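Local structure of CDGSH iron-sulfur domain-containing protein NEET (Arabidopsis thaliana, 3S2R) at residues T39-K43 and N44-Y48. The protein binds one [2Fe-2S] cluster per subunit of its homodimer and acts as an iron-sulfur transfer protein in plant development, senescence, reactive oxygen homeostasis and iron metabolism. The protein carries 1 engineered substitution. Residues are numbered along the deposited sequence; the frame is centred on the assembly and turned at random.
Sequences TELSK and NITPY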
ATOM      1  N   THR B  39      19.817   0.489   1.068  1.00 12.93           N
ATOM      2  CA  THR B  39      21.002   0.872   0.311  1.00 14.87           C
ATOM      3  C   THR B  39      20.898   0.567  -1.181  1.00 14.65           C
ATOM      4  O   THR B  39      21.675   1.062  -1.980  1.00 15.96           O
ATOM      5  CB  THR B  39      22.255   0.236   0.895  1.00 15.29           C
ATOM      6  OG1 THR B  39      22.005  -1.152   1.129  1.00 17.65           O
ATOM      7  CG2 THR B  39      22.565   0.895   2.204  1.00 17.01           C
ATOM      8  N   GLU B  40      19.891  -0.179  -1.591  1.00 13.47           N
ATOM      9  CA  GLU B  40      19.717  -0.458  -2.991  1.00 14.63           C
ATOM     10  C   GLU B  40      19.003   0.652  -3.771  1.00 13.30           C
ATOM     11  O   GLU B  40      19.011   0.616  -5.001  1.00 13.91           O
ATOM     12  CB  GLU B  40      19.085  -1.827  -3.161  1.00 16.04           C
ATOM     13  CG  GLU B  40      20.012  -2.912  -2.588  1.00 19.39           C
ATOM     14  CD  GLU B  40      19.546  -4.362  -2.811  1.00 23.29           C
ATOM     15  OE1 GLU B  40      18.397  -4.580  -3.304  1.00 24.79           O
ATOM     16  OE2 GLU B  40      20.347  -5.281  -2.459  1.00 26.33           O
ATOM     17  N   LEU B  41      18.455   1.658  -3.076  1.00 13.36           N
ATOM     18  CA  LEU B  41      17.830   2.798  -3.749  1.00 13.33           C
ATOM     19  C   LEU B  41      18.844   3.549  -4.620  1.00 13.01           C
ATOM     20  O   LEU B  41      19.999   3.772  -4.234  1.00 14.32           O
ATOM     21  CB  LEU B  41      17.265   3.721  -2.698  1.00 13.64           C
ATOM     22  CG  LEU B  41      16.071   3.094  -1.926  1.00 13.53           C
ATOM     23  CD1 LEU B  41      15.709   3.945  -0.766  1.00 15.21           C
ATOM     24  CD2 LEU B  41      14.848   2.858  -2.814  1.00 16.50           C
ATOM     25  N   SER B  42      18.432   3.926  -5.820  1.00 13.36           N
ATOM     26  CA  SER B  42      19.362   4.656  -6.717  1.00 13.37           C
ATOM     27  C   SER B  42      19.084   6.149  -6.832  1.00 13.82           C
ATOM     28  O   SER B  42      20.018   6.931  -6.801  1.00 16.77           O
ATOM     29  CB  SER B  42      19.488   4.026  -8.105  1.00 15.57           C
ATOM     30  OG  SER B  42      18.212   3.717  -8.581  1.00 16.47           O
ATOM     31  N   LYS B  43      17.819   6.536  -6.995  1.00 12.38           N
ATOM     32  CA  LYS B  43      17.393   7.935  -7.039  1.00 11.39           C
ATOM     33  C   LYS B  43      17.369   8.473  -5.585  1.00  9.95           C
ATOM     34  O   LYS B  43      17.233   7.720  -4.603  1.00 11.04           O
ATOM     35  CB  LYS B  43      15.973   8.044  -7.638  1.00 10.91           C
ATOM     36  CG  LYS B  43      15.893   7.660  -9.116  1.00 12.67           C
ATOM     37  CD  LYS B  43      14.481   7.911  -9.672  1.00 17.65           C
ATOM     38  CE  LYS B  43      13.518   6.863  -9.185  1.00 19.96           C
ATOM     39  NZ  LYS B  43      12.238   7.092  -9.883  1.00 23.21           N
ATOM     40  N   ASN B  44      17.408   9.793  -5.448  1.00  9.36           N
ATOM     41  CA  ASN B  44      17.258  10.351  -4.125  1.00  9.75           C
ATOM     42  C   ASN B  44      15.875  10.106  -3.536  1.00  9.44           C
ATOM     43  O   ASN B  44      15.746   9.861  -2.333  1.00 11.00           O
ATOM     44  CB  ASN B  44      17.581  11.851  -4.103  1.00 10.71           C
ATOM     45  CG  ASN B  44      17.512  12.418  -2.744  1.00 12.67           C
ATOM     46  OD1 ASN B  44      18.197  11.922  -1.829  1.00 16.39           O
ATOM     47  ND2 ASN B  44      16.633  13.385  -2.555  1.00 14.79           N
ATOM     48  N   ILE B  45      14.819  10.159  -4.376  1.00  9.05           N
ATOM     49  CA  ILE B  45      13.448   9.935  -3.955  1.00  9.13           C
ATOM     50  C   ILE B  45      12.831   8.855  -4.837  1.00  9.51           C
ATOM     51  O   ILE B  45      12.875   8.947  -6.059  1.00 10.93           O
ATOM     52  CB  ILE B  45      12.600  11.225  -4.008  1.00 10.68           C
ATOM     53  CG1 ILE B  45      13.276  12.339  -3.198  1.00 12.56           C
ATOM     54  CG2 ILE B  45      11.206  10.895  -3.474  1.00 12.88           C
ATOM     55  CD1 ILE B  45      12.492  13.660  -3.224  1.00 14.54           C
ATOM     56  N   THR B  46      12.261   7.843  -4.208  1.00 10.00           N
ATOM     57  CA  THR B  46      11.638   6.732  -4.936  1.00  9.97           C
ATOM     58  C   THR B  46      10.256   6.521  -4.334  1.00 10.10           C
ATOM     59  O   THR B  46      10.165   6.160  -3.139  1.00 10.25           O
ATOM     60  CB  THR B  46      12.451   5.447  -4.849  1.00 11.05           C
ATOM     61  OG1 THR B  46      13.806   5.743  -5.241  1.00 11.65           O
ATOM     62  CG2 THR B  46      11.873   4.382  -5.802  1.00 11.89           C
ATOM     63  N   PRO B  47       9.157   6.730  -5.107  1.00  9.70           N
ATOM     64  CA  PRO B  47       7.825   6.586  -4.552  1.00  9.72           C
ATOM     65  C   PRO B  47       7.298   5.157  -4.672  1.00  8.90           C
ATOM     66  O   PRO B  47       7.346   4.553  -5.760  1.00  9.91           O
ATOM     67  CB  PRO B  47       6.996   7.544  -5.410  1.00 11.52           C
ATOM     68  CG  PRO B  47       7.648   7.500  -6.773  1.00 12.17           C
ATOM     69  CD  PRO B  47       9.120   7.322  -6.475  1.00 12.12           C
ATOM     70  N   TYR B  48       6.780   4.643  -3.549  1.00 10.10           N
ATOM     71  CA  TYR B  48       6.237   3.312  -3.436  1.00 10.21           C
ATOM     72  C   TYR B  48       4.723   3.384  -3.288  1.00 10.05           C
ATOM     73  O   TYR B  48       4.175   4.195  -2.554  1.00 11.00           O
ATOM     74  CB  TYR B  48       6.890   2.543  -2.288  1.00 11.43           C
ATOM     75  CG  TYR B  48       8.184   1.923  -2.703  1.00 11.46           C
ATOM     76  CD1 TYR B  48       8.279   0.555  -2.977  1.00 11.44           C
ATOM     77  CD2 TYR B  48       9.323   2.691  -2.901  1.00 12.03           C
ATOM     78  CE1 TYR B  48       9.475  -0.011  -3.434  1.00 13.22           C
ATOM     79  CE2 TYR B  48      10.514   2.115  -3.330  1.00 12.35           C
ATOM     80  CZ  TYR B  48      10.575   0.768  -3.610  1.00 13.94           C
ATOM     81  OH  TYR B  48      11.735   0.189  -4.080  1.00 15.34           O
TER
HETATM   82  O   HOH W   1      15.702   4.427  -6.710  1.00 19.80           O
HETATM   83  O   HOH W   2      15.163   6.687  -3.078  1.00 11.02           O
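Leu41 and Thr46 face each other across a turn: the backbone leaves a short 3-10 segment that ends at Glu40, bends through Ser42, Lys43 and Asn44, and runs out as strand 45-48. Inside the bend no direct hydrogen bond joins residues 39-43 to residues 44-48; two waters do that work, and both meet on the hydroxyl of Thr46. The first accepts from the backbone N of Ser42 and hydrogen-bonds Thr46 OG1 at 2.7 Å. The second donates to Lys43 O at 2.8 Å and also hydrogen-bonds Thr46 OG1. What brings the hydroxyl to both is the rotation of Thr46: OG1 stands anti to the carbonyl carbon (chi1 -52°), on the inner side of the bend, while CG2 is anti to the backbone N.

The same side chain has apolar company. Leu41 reaches in with one branch, CD2, which passes Thr46 at a slant, 3.9 Å from OG1. That methyl also approaches the Tyr48 ring obliquely, 4.4 Å from CE2. Lys43 crosses Thr46 at about a right angle; its CB is 4.0 Å from OG1, and its chain, bent at chi3 (-75°), brings CE to 3.8 Å from Ile45 O.

Outside the bend, strand 45-48 pairs antiparallel with strand 78-81, and Leu41 and Tyr48 both rest on Leu80 and Val36. They also reach the dimer interface, Leu41 on Val38 and Tyr48 on Leu78 of the second subunit. The turn joins strand 32-37 to strand 45-48, and Cys49, a cluster ligand, comes directly after Tyr48. Chemically, Thr46 is buried, and its hydroxyl bonds two waters that tie the strand to the backbone of the turn, while Leu41 and Tyr48 carry the apolar packing.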